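Local coordinates for alanine racemase, biosynthetic (Pseudomonas aeruginosa PAO1, PDB 6A2F), which is a two-domain, dimeric pyridoxal-phosphate enzyme of the alanine racemase family, joining a TIM-barrel domain to a C-terminal beta-rich domain, at residues Y88-A91 against G92-L96; S194-V197 against L198-A202; D275-P278 against R279-A283. One frame throughout, in Å; residues are numbered along the deposited sequence.

Contact 1. Residues Y88-A91 against G92-L96; sequences YALA and GQLRL
Ala91 and Leu96 meet where helix 87-93 runs out, and Ala91 has more of its surface buried here than any other residue. Its carbonyl O reaches past the helix end to take the N-H of Leu96, with Leu96 N 3.1 Å from Ala91 O and the donor almost on the C=O axis. The Leu96 side chain then folds back along the same carbonyl: CG stands beside its own backbone N (chi1 -56°), which lays CD1 4.0 Å from Ala91 CA and 4.2 Å from Ala91 CB. Leu96 continues inward onto Ile76 and Leu78 of strand 75-78.

On another flank, Leu90 makes a second apolar contact. With CG anti to the backbone N (chi1 -174°), the side chain leans along the helix toward its end, and the Leu90 and Leu94 side chains cross obliquely, with Leu90 CD1 4.0 Å from Leu94 CG. Gln93, extended beyond CG, slants across the Leu90 side chain, bringing Gln93 OE1 3.9 Å from Leu90 CD1. Helix 61-70 is packed against this face, Leu61 touching Leu90 and Ala65 touching Leu94.

Gly92 is held through its backbone: Gly92 N lies 2.8 Å from Tyr88 O in a regular helical bond, and Leu94 N makes the next-but-one such bond, 3.0 Å from Leu90 O. After Leu94 the chain turns, Arg95 adopting positive phi (51°) while its N bonds back to Gly92 O. These two reversed bonds, Leu96 to Ala91 and Arg95 to Gly92, make a Schellman motif, here ending an outer helix of the TIM-barrel domain.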
ATOM      1  N   TYR A  88      15.139 -19.884  15.281  1.00  8.81           N
ATOM      2  CA  TYR A  88      14.941 -21.339  15.353  1.00  8.75           C
ATOM      3  C   TYR A  88      14.306 -21.851  16.640  1.00  8.72           C
ATOM      4  O   TYR A  88      13.395 -22.685  16.582  1.00  8.69           O
ATOM      5  CB  TYR A  88      16.238 -22.089  15.038  1.00  8.71           C
ATOM      6  CG  TYR A  88      16.645 -21.933  13.591  1.00  8.72           C
ATOM      7  CD1 TYR A  88      16.029 -22.687  12.586  1.00  8.64           C
ATOM      8  CD2 TYR A  88      17.625 -21.009  13.220  1.00  8.64           C
ATOM      9  CE1 TYR A  88      16.388 -22.534  11.257  1.00  8.66           C
ATOM     10  CE2 TYR A  88      17.992 -20.852  11.894  1.00  8.64           C
ATOM     11  CZ  TYR A  88      17.371 -21.615  10.919  1.00  8.68           C
ATOM     12  OH  TYR A  88      17.732 -21.454   9.604  1.00  8.73           O
ATOM     13  N   ALA A  89      14.762 -21.346  17.786  1.00  8.70           N
ATOM     14  CA  ALA A  89      14.171 -21.721  19.080  1.00  8.62           C
ATOM     15  C   ALA A  89      12.664 -21.426  19.120  1.00  8.59           C
ATOM     16  O   ALA A  89      11.884 -22.240  19.617  1.00  8.55           O
ATOM     17  CB  ALA A  89      14.894 -21.038  20.233  1.00  8.50           C
ATOM     18  N   LEU A  90      12.262 -20.274  18.580  1.00  8.62           N
ATOM     19  CA  LEU A  90      10.846 -19.924  18.507  1.00  8.75           C
ATOM     20  C   LEU A  90      10.081 -20.781  17.488  1.00  8.77           C
ATOM     21  O   LEU A  90       8.959 -21.206  17.758  1.00  8.77           O
ATOM     22  CB  LEU A  90      10.648 -18.429  18.236  1.00  8.76           C
ATOM     23  CG  LEU A  90       9.208 -17.892  18.279  1.00  8.87           C
ATOM     24  CD1 LEU A  90       8.405 -18.380  19.487  1.00  8.82           C
ATOM     25  CD2 LEU A  90       9.221 -16.371  18.234  1.00  8.93           C
ATOM     26  N   ALA A  91      10.698 -21.040  16.335  1.00  8.82           N
ATOM     27  CA  ALA A  91      10.121 -21.927  15.319  1.00  8.91           C
ATOM     28  C   ALA A  91       9.870 -23.321  15.884  1.00  9.01           C
ATOM     29  O   ALA A  91       8.884 -23.971  15.522  1.00  9.00           O
ATOM     30  CB  ALA A  91      11.023 -22.004  14.095  1.00  8.86           C
ATOM     31  N   GLY A  92      10.768 -23.762  16.767  1.00  9.08           N
ATOM     32  CA  GLY A  92      10.633 -25.039  17.464  1.00  9.24           C
ATOM     33  C   GLY A  92       9.468 -25.055  18.435  1.00  9.37           C
ATOM     34  O   GLY A  92       8.703 -26.019  18.474  1.00  9.33           O
ATOM     35  N   GLN A  93       9.337 -23.982  19.216  1.00  9.60           N
ATOM     36  CA  GLN A  93       8.223 -23.813  20.153  1.00  9.92           C
ATOM     37  C   GLN A  93       6.876 -23.861  19.422  1.00 10.34           C
ATOM     38  O   GLN A  93       5.928 -24.478  19.906  1.00 10.32           O
ATOM     39  CB  GLN A  93       8.369 -22.496  20.936  1.00  9.78           C
ATOM     40  CG  GLN A  93       7.260 -22.195  21.946  1.00  9.63           C
ATOM     41  CD  GLN A  93       7.371 -20.807  22.579  1.00  9.55           C
ATOM     42  OE1 GLN A  93       6.475 -19.962  22.432  1.00  9.48           O
ATOM     43  NE2 GLN A  93       8.463 -20.568  23.294  1.00  9.45           N
ATOM     44  N   LEU A  94       6.809 -23.227  18.251  1.00 10.82           N
ATOM     45  CA  LEU A  94       5.567 -23.130  17.483  1.00 11.43           C
ATOM     46  C   LEU A  94       5.340 -24.328  16.557  1.00 12.06           C
ATOM     47  O   LEU A  94       4.344 -24.375  15.826  1.00 12.02           O
ATOM     48  CB  LEU A  94       5.527 -21.821  16.686  1.00 11.28           C
ATOM     49  CG  LEU A  94       5.737 -20.504  17.445  1.00 11.24           C
ATOM     50  CD1 LEU A  94       5.946 -19.341  16.476  1.00 11.12           C
ATOM     51  CD2 LEU A  94       4.599 -20.222  18.416  1.00 11.10           C
ATOM     52  N   ARG A  95       6.262 -25.291  16.601  1.00 12.93           N
ATOM     53  CA  ARG A  95       6.188 -26.514  15.789  1.00 13.67           C
ATOM     54  C   ARG A  95       5.944 -26.228  14.297  1.00 12.93           C
ATOM     55  O   ARG A  95       4.938 -26.650  13.713  1.00 12.56           O
ATOM     56  CB  ARG A  95       5.143 -27.480  16.358  1.00 15.25           C
ATOM     57  CG  ARG A  95       5.551 -28.144  17.664  1.00 17.23           C
ATOM     58  CD  ARG A  95       4.590 -29.281  17.987  1.00 19.63           C
ATOM     59  NE  ARG A  95       5.179 -30.303  18.863  1.00 21.61           N
ATOM     60  CZ  ARG A  95       4.964 -31.616  18.746  1.00 22.31           C
ATOM     61  NH1 ARG A  95       5.539 -32.461  19.594  1.00 23.11           N
ATOM     62  NH2 ARG A  95       4.183 -32.087  17.777  1.00 22.51           N
ATOM     63  N   LEU A  96       6.887 -25.507  13.695  1.00 12.21           N
ATOM     64  CA  LEU A  96       6.762 -25.046  12.318  1.00 11.75           C
ATOM     65  C   LEU A  96       7.565 -25.893  11.345  1.00 11.56           C
ATOM     66  O   LEU A  96       8.576 -26.500  11.719  1.00 11.38           O
ATOM     67  CB  LEU A  96       7.202 -23.585  12.202  1.00 11.59           C
ATOM     68  CG  LEU A  96       6.521 -22.545  13.098  1.00 11.55           C
ATOM     69  CD1 LEU A  96       7.131 -21.180  12.845  1.00 11.47           C
ATOM     70  CD2 LEU A  96       5.018 -22.511  12.879  1.00 11.46           C
TER

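Contact 2. Residues S194-V197 against L198-A202; sequences SAAV and LTIPA
Ala195 O is gripped by three donors of the following turn. The shortest bond comes from the hydroxyl of Thr199, whose OG1 lies 2.7 Å from Ala195 O and reaches it from above the carbonyl plane, about 45° out, not along a lone pair. Thr199 places it there by setting OG1 between its own backbone N and carbonyl carbon (chi1 60°). The other two grips are weak: Thr199 N at 3.1 Å from Ala195 O, and Leu198 N, whose bond is shared with Ser194 O. The hydroxyl thus probably makes up in part for the two weak backbone bonds to this oxygen.

One residue on, a sound i+4 bond is still made: Ile200 N stands 2.8 Å from Ala196 O, although Ile200 has already left helical geometry. Its CG1, on the backbone N side but well short of a staggered setting (chi1 -31°), lies against Ala196, 3.6 Å from Ala196 CA and 3.8 Å from Ala196 CB.

This is the short helix 194-199, which follows strand 189-190 in the TIM-barrel domain and meets the cofactor at its first turn. Ser194 OG there bonds to a phosphate oxygen of the pyridoxal-phosphate-modified residue at position 34 and to the backbone N of Gly211 and Met213. The partly positive N-terminal end of the helix probably helps to stabilise the phosphate charge.

The carbonyl of the same serine takes Leu198 N, 3.2 Å from Ser194 O, and Leu198 CD1 packs 3.8 Å from that Ser194 O. At the other end of the helix, His204 NE2 bonds to Val197 O.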
ATOM      1  N   SER A 194      -1.001 -21.258  -7.399  1.00 13.18           N
ATOM      2  CA  SER A 194      -2.382 -21.201  -7.903  1.00 13.19           C
ATOM      3  C   SER A 194      -2.435 -21.482  -9.399  1.00 13.35           C
ATOM      4  O   SER A 194      -3.215 -22.325  -9.857  1.00 13.16           O
ATOM      5  CB  SER A 194      -3.022 -19.842  -7.611  1.00 13.13           C
ATOM      6  OG  SER A 194      -3.161 -19.614  -6.220  1.00 12.97           O
ATOM      7  N   ALA A 195      -1.585 -20.780 -10.145  1.00 13.57           N
ATOM      8  CA  ALA A 195      -1.457 -20.964 -11.584  1.00 13.83           C
ATOM      9  C   ALA A 195      -1.312 -22.442 -11.943  1.00 14.15           C
ATOM     10  O   ALA A 195      -2.074 -22.965 -12.762  1.00 14.39           O
ATOM     11  CB  ALA A 195      -0.280 -20.158 -12.117  1.00 13.68           C
ATOM     12  N   ALA A 196      -0.355 -23.110 -11.302  1.00 14.29           N
ATOM     13  CA  ALA A 196      -0.072 -24.509 -11.581  1.00 14.46           C
ATOM     14  C   ALA A 196      -1.161 -25.446 -11.065  1.00 14.65           C
ATOM     15  O   ALA A 196      -1.412 -26.489 -11.670  1.00 14.64           O
ATOM     16  CB  ALA A 196       1.290 -24.903 -11.017  1.00 14.50           C
ATOM     17  N   VAL A 197      -1.805 -25.076  -9.956  1.00 14.94           N
ATOM     18  CA  VAL A 197      -2.899 -25.878  -9.388  1.00 15.27           C
ATOM     19  C   VAL A 197      -4.015 -26.039 -10.416  1.00 15.67           C
ATOM     20  O   VAL A 197      -4.666 -27.089 -10.488  1.00 15.79           O
ATOM     21  CB  VAL A 197      -3.466 -25.263  -8.084  1.00 15.12           C
ATOM     22  CG1 VAL A 197      -4.816 -25.876  -7.719  1.00 14.90           C
ATOM     23  CG2 VAL A 197      -2.484 -25.442  -6.937  1.00 14.97           C
ATOM     24  N   LEU A 198      -4.213 -25.002 -11.222  1.00 15.94           N
ATOM     25  CA  LEU A 198      -5.286 -24.993 -12.204  1.00 16.56           C
ATOM     26  C   LEU A 198      -4.875 -25.525 -13.576  1.00 17.13           C
ATOM     27  O   LEU A 198      -5.722 -25.995 -14.327  1.00 17.13           O
ATOM     28  CB  LEU A 198      -5.887 -23.587 -12.334  1.00 16.23           C
ATOM     29  CG  LEU A 198      -6.767 -23.095 -11.180  1.00 16.15           C
ATOM     30  CD1 LEU A 198      -6.764 -21.572 -11.122  1.00 16.10           C
ATOM     31  CD2 LEU A 198      -8.187 -23.642 -11.282  1.00 15.96           C
ATOM     32  N   THR A 199      -3.587 -25.456 -13.905  1.00 18.05           N
ATOM     33  CA  THR A 199      -3.161 -25.735 -15.278  1.00 18.82           C
ATOM     34  C   THR A 199      -2.021 -26.742 -15.471  1.00 19.59           C
ATOM     35  O   THR A 199      -1.850 -27.255 -16.579  1.00 20.23           O
ATOM     36  CB  THR A 199      -2.823 -24.436 -16.037  1.00 18.83           C
ATOM     37  OG1 THR A 199      -1.764 -23.751 -15.361  1.00 19.09           O
ATOM     38  CG2 THR A 199      -4.050 -23.524 -16.130  1.00 18.52           C
ATOM     39  N   ILE A 200      -1.242 -27.023 -14.422  1.00 20.02           N
ATOM     40  CA  ILE A 200      -0.099 -27.952 -14.536  1.00 19.95           C
ATOM     41  C   ILE A 200      -0.239 -29.161 -13.595  1.00 19.84           C
ATOM     42  O   ILE A 200       0.454 -29.226 -12.573  1.00 20.04           O
ATOM     43  CB  ILE A 200       1.276 -27.266 -14.258  1.00 20.27           C
ATOM     44  CG1 ILE A 200       1.304 -25.783 -14.670  1.00 20.50           C
ATOM     45  CG2 ILE A 200       2.427 -28.060 -14.877  1.00 20.34           C
ATOM     46  CD1 ILE A 200       1.139 -25.502 -16.149  1.00 21.38           C
ATOM     47  N   PRO A 201      -1.116 -30.135 -13.941  1.00 19.58           N
ATOM     48  CA  PRO A 201      -1.330 -31.288 -13.043  1.00 18.99           C
ATOM     49  C   PRO A 201      -0.051 -32.066 -12.683  1.00 18.44           C
ATOM     50  O   PRO A 201       0.026 -32.644 -11.591  1.00 18.24           O
ATOM     51  CB  PRO A 201      -2.325 -32.174 -13.816  1.00 19.11           C
ATOM     52  CG  PRO A 201      -2.276 -31.691 -15.228  1.00 19.27           C
ATOM     53  CD  PRO A 201      -1.946 -30.230 -15.157  1.00 19.33           C
ATOM     54  N   ALA A 202       0.936 -32.064 -13.582  1.00 17.72           N
ATOM     55  CA  ALA A 202       2.252 -32.671 -13.323  1.00 17.25           C
ATOM     56  C   ALA A 202       3.014 -32.003 -12.168  1.00 17.10           C
ATOM     57  O   ALA A 202       3.939 -32.592 -11.603  1.00 17.10           O
ATOM     58  CB  ALA A 202       3.100 -32.660 -14.587  1.00 17.11           C
TER

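Contact 3. Residues D275-P278 against R279-A283; sequences DGYP and RTAPA. With ACT (acetate ion), chain E.
Tyr277 turns CG broadly anti to its backbone N (chi1 -152°) and sets its ring perpendicular to the plane of CA, CB and CG (chi2 87°), an arrangement that carries the ring edge over to Ala281. The methyl arrives near the ring plane, with Ala281 CB 3.7 Å from Tyr277 CE2, so it is an edge contact and not a CH-pi one. One face of the ring is taken by the neighbouring proline, Pro278 CD lying 3.4 Å above the plane, offset toward the rim.

The chain brings Ala281 back by a type I beta turn from Pro278 to Ala281, with Arg279 and Thr280 at its corners. The closing bond is weak, Ala281 N being 3.4 Å from Pro278 O; Ala281 CB lies 3.5 Å from that same Pro278 O. The turn belongs to the long loop between strands 264-269 and 286-289 of the C-terminal domain, and it lies at the dimer interface. There Glu343 OE2 of the second subunit bonds to Arg279 N and Lys347 NZ of the second subunit to Tyr277 O.

Arg279 leaves the turn as an extended chain, away from the Tyr277 side. Its guanidinium meets an acetate ion, probably from the crystallisation liquor, edge-on: Arg279 NH2 is 2.6 Å from acetate OXT in a nearly straight bond (N-H...O 158°), while Arg279 NE stays 3.6 Å from the other acetate oxygen, O. The remaining nitrogen, NH1, bonds to Thr339 OG1 of the second subunit.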
ATOM      1  N   ASP A 275      -5.353   4.499   0.902  1.00 11.61           N
ATOM      2  CA  ASP A 275      -6.239   3.383   1.218  1.00 11.75           C
ATOM      3  C   ASP A 275      -5.761   2.098   0.538  1.00 11.86           C
ATOM      4  O   ASP A 275      -6.227   1.007   0.858  1.00 11.99           O
ATOM      5  CB  ASP A 275      -7.674   3.706   0.808  1.00 11.76           C
ATOM      6  CG  ASP A 275      -8.192   4.984   1.452  1.00 11.89           C
ATOM      7  OD1 ASP A 275      -8.216   5.064   2.706  1.00 11.81           O
ATOM      8  OD2 ASP A 275      -8.586   5.907   0.700  1.00 11.88           O
ATOM      9  N   GLY A 276      -4.819   2.237  -0.391  1.00 11.88           N
ATOM     10  CA  GLY A 276      -4.287   1.100  -1.131  1.00 12.04           C
ATOM     11  C   GLY A 276      -4.480   1.210  -2.633  1.00 12.17           C
ATOM     12  O   GLY A 276      -3.874   0.453  -3.397  1.00 12.17           O
ATOM     13  N   TYR A 277      -5.328   2.151  -3.055  1.00 12.08           N
ATOM     14  CA  TYR A 277      -5.600   2.354  -4.469  1.00 12.10           C
ATOM     15  C   TYR A 277      -4.329   2.804  -5.198  1.00 12.24           C
ATOM     16  O   TYR A 277      -3.526   3.554  -4.635  1.00 12.24           O
ATOM     17  CB  TYR A 277      -6.739   3.366  -4.666  1.00 12.01           C
ATOM     18  CG  TYR A 277      -7.503   3.136  -5.953  1.00 11.92           C
ATOM     19  CD1 TYR A 277      -8.577   2.249  -5.996  1.00 11.86           C
ATOM     20  CD2 TYR A 277      -7.133   3.780  -7.132  1.00 11.85           C
ATOM     21  CE1 TYR A 277      -9.266   2.017  -7.174  1.00 11.84           C
ATOM     22  CE2 TYR A 277      -7.816   3.554  -8.313  1.00 11.85           C
ATOM     23  CZ  TYR A 277      -8.882   2.670  -8.327  1.00 11.84           C
ATOM     24  OH  TYR A 277      -9.563   2.440  -9.496  1.00 11.85           O
ATOM     25  N   PRO A 278      -4.118   2.317  -6.436  1.00 12.33           N
ATOM     26  CA  PRO A 278      -2.937   2.768  -7.194  1.00 12.33           C
ATOM     27  C   PRO A 278      -3.000   4.259  -7.502  1.00 12.42           C
ATOM     28  O   PRO A 278      -3.987   4.722  -8.078  1.00 12.50           O
ATOM     29  CB  PRO A 278      -3.016   1.954  -8.488  1.00 12.26           C
ATOM     30  CG  PRO A 278      -3.774   0.725  -8.104  1.00 12.37           C
ATOM     31  CD  PRO A 278      -4.798   1.188  -7.101  1.00 12.31           C
ATOM     32  N   ARG A 279      -1.964   5.003  -7.116  1.00 12.40           N
ATOM     33  CA  ARG A 279      -1.938   6.447  -7.359  1.00 12.44           C
ATOM     34  C   ARG A 279      -1.973   6.797  -8.845  1.00 12.62           C
ATOM     35  O   ARG A 279      -2.585   7.797  -9.234  1.00 12.64           O
ATOM     36  CB  ARG A 279      -0.724   7.110  -6.708  1.00 12.32           C
ATOM     37  CG  ARG A 279      -0.603   8.579  -7.069  1.00 12.35           C
ATOM     38  CD  ARG A 279       0.604   9.274  -6.471  1.00 12.28           C
ATOM     39  NE  ARG A 279       0.730  10.599  -7.070  1.00 12.24           N
ATOM     40  CZ  ARG A 279       1.413  10.862  -8.180  1.00 12.28           C
ATOM     41  NH1 ARG A 279       2.070   9.900  -8.818  1.00 12.31           N
ATOM     42  NH2 ARG A 279       1.446  12.098  -8.652  1.00 12.29           N
ATOM     43  N   THR A 280      -1.315   5.974  -9.660  1.00 12.80           N
ATOM     44  CA  THR A 280      -1.118   6.273 -11.082  1.00 13.16           C
ATOM     45  C   THR A 280      -2.238   5.739 -11.988  1.00 13.39           C
ATOM     46  O   THR A 280      -2.130   5.802 -13.215  1.00 13.26           O
ATOM     47  CB  THR A 280       0.257   5.767 -11.583  1.00 13.12           C
ATOM     48  OG1 THR A 280       0.401   4.374 -11.282  1.00 12.97           O
ATOM     49  CG2 THR A 280       1.388   6.541 -10.917  1.00 13.22           C
ATOM     50  N   ALA A 281      -3.305   5.220 -11.381  1.00 13.75           N
ATOM     51  CA  ALA A 281      -4.479   4.761 -12.121  1.00 14.13           C
ATOM     52  C   ALA A 281      -4.836   5.777 -13.201  1.00 14.43           C
ATOM     53  O   ALA A 281      -5.191   6.914 -12.886  1.00 14.26           O
ATOM     54  CB  ALA A 281      -5.657   4.544 -11.183  1.00 13.99           C
ATOM     55  N   PRO A 282      -4.713   5.376 -14.480  1.00 14.84           N
ATOM     56  CA  PRO A 282      -4.934   6.304 -15.587  1.00 15.25           C
ATOM     57  C   PRO A 282      -6.413   6.553 -15.880  1.00 15.71           C
ATOM     58  O   PRO A 282      -7.285   5.860 -15.343  1.00 15.75           O
ATOM     59  CB  PRO A 282      -4.274   5.595 -16.775  1.00 15.16           C
ATOM     60  CG  PRO A 282      -4.368   4.145 -16.446  1.00 15.08           C
ATOM     61  CD  PRO A 282      -4.329   4.028 -14.947  1.00 14.91           C
ATOM     62  N   ALA A 283      -6.673   7.551 -16.723  1.00 15.98           N
ATOM     63  CA  ALA A 283      -8.005   7.817 -17.237  1.00 16.03           C
ATOM     64  C   ALA A 283      -8.527   6.560 -17.935  1.00 16.14           C
ATOM     65  O   ALA A 283      -7.810   5.936 -18.723  1.00 15.95           O
ATOM     66  CB  ALA A 283      -7.967   8.994 -18.200  1.00 15.98           C
TER
HETATM   67  C   ACT E 403       0.162  14.575  -6.845  1.00 34.30           C
HETATM   68  O   ACT E 403      -0.042  13.889  -5.815  1.00 34.35           O
HETATM   69  OXT ACT E 403      -0.041  14.114  -7.987  1.00 33.88           O
HETATM   70  CH3 ACT E 403       0.661  15.988  -6.721  1.00 34.07           C

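The three contacts follow one another along the chain without touching. Contacts 1 and 2 share the TIM-barrel domain, about 31 Å between centres and about 21 Å between nearest atoms; contact 1 closes a peripheral helix, whereas contact 2 starts at the cofactor phosphate, with the side chain of Ser194 about 9 Å from a bound D-lysine. Contact 3 belongs to the C-terminal domain, across the chain's centre from both, its centre about 40 Å from that of contact 1 and about 31 Å from that of contact 2. The model has two D-lysine pockets; Arg279 touches Tyr273, which lines the one away from position 34, and its side chain lies about 5 Å from a D-lysine. Contact 3 alone meets the second subunit.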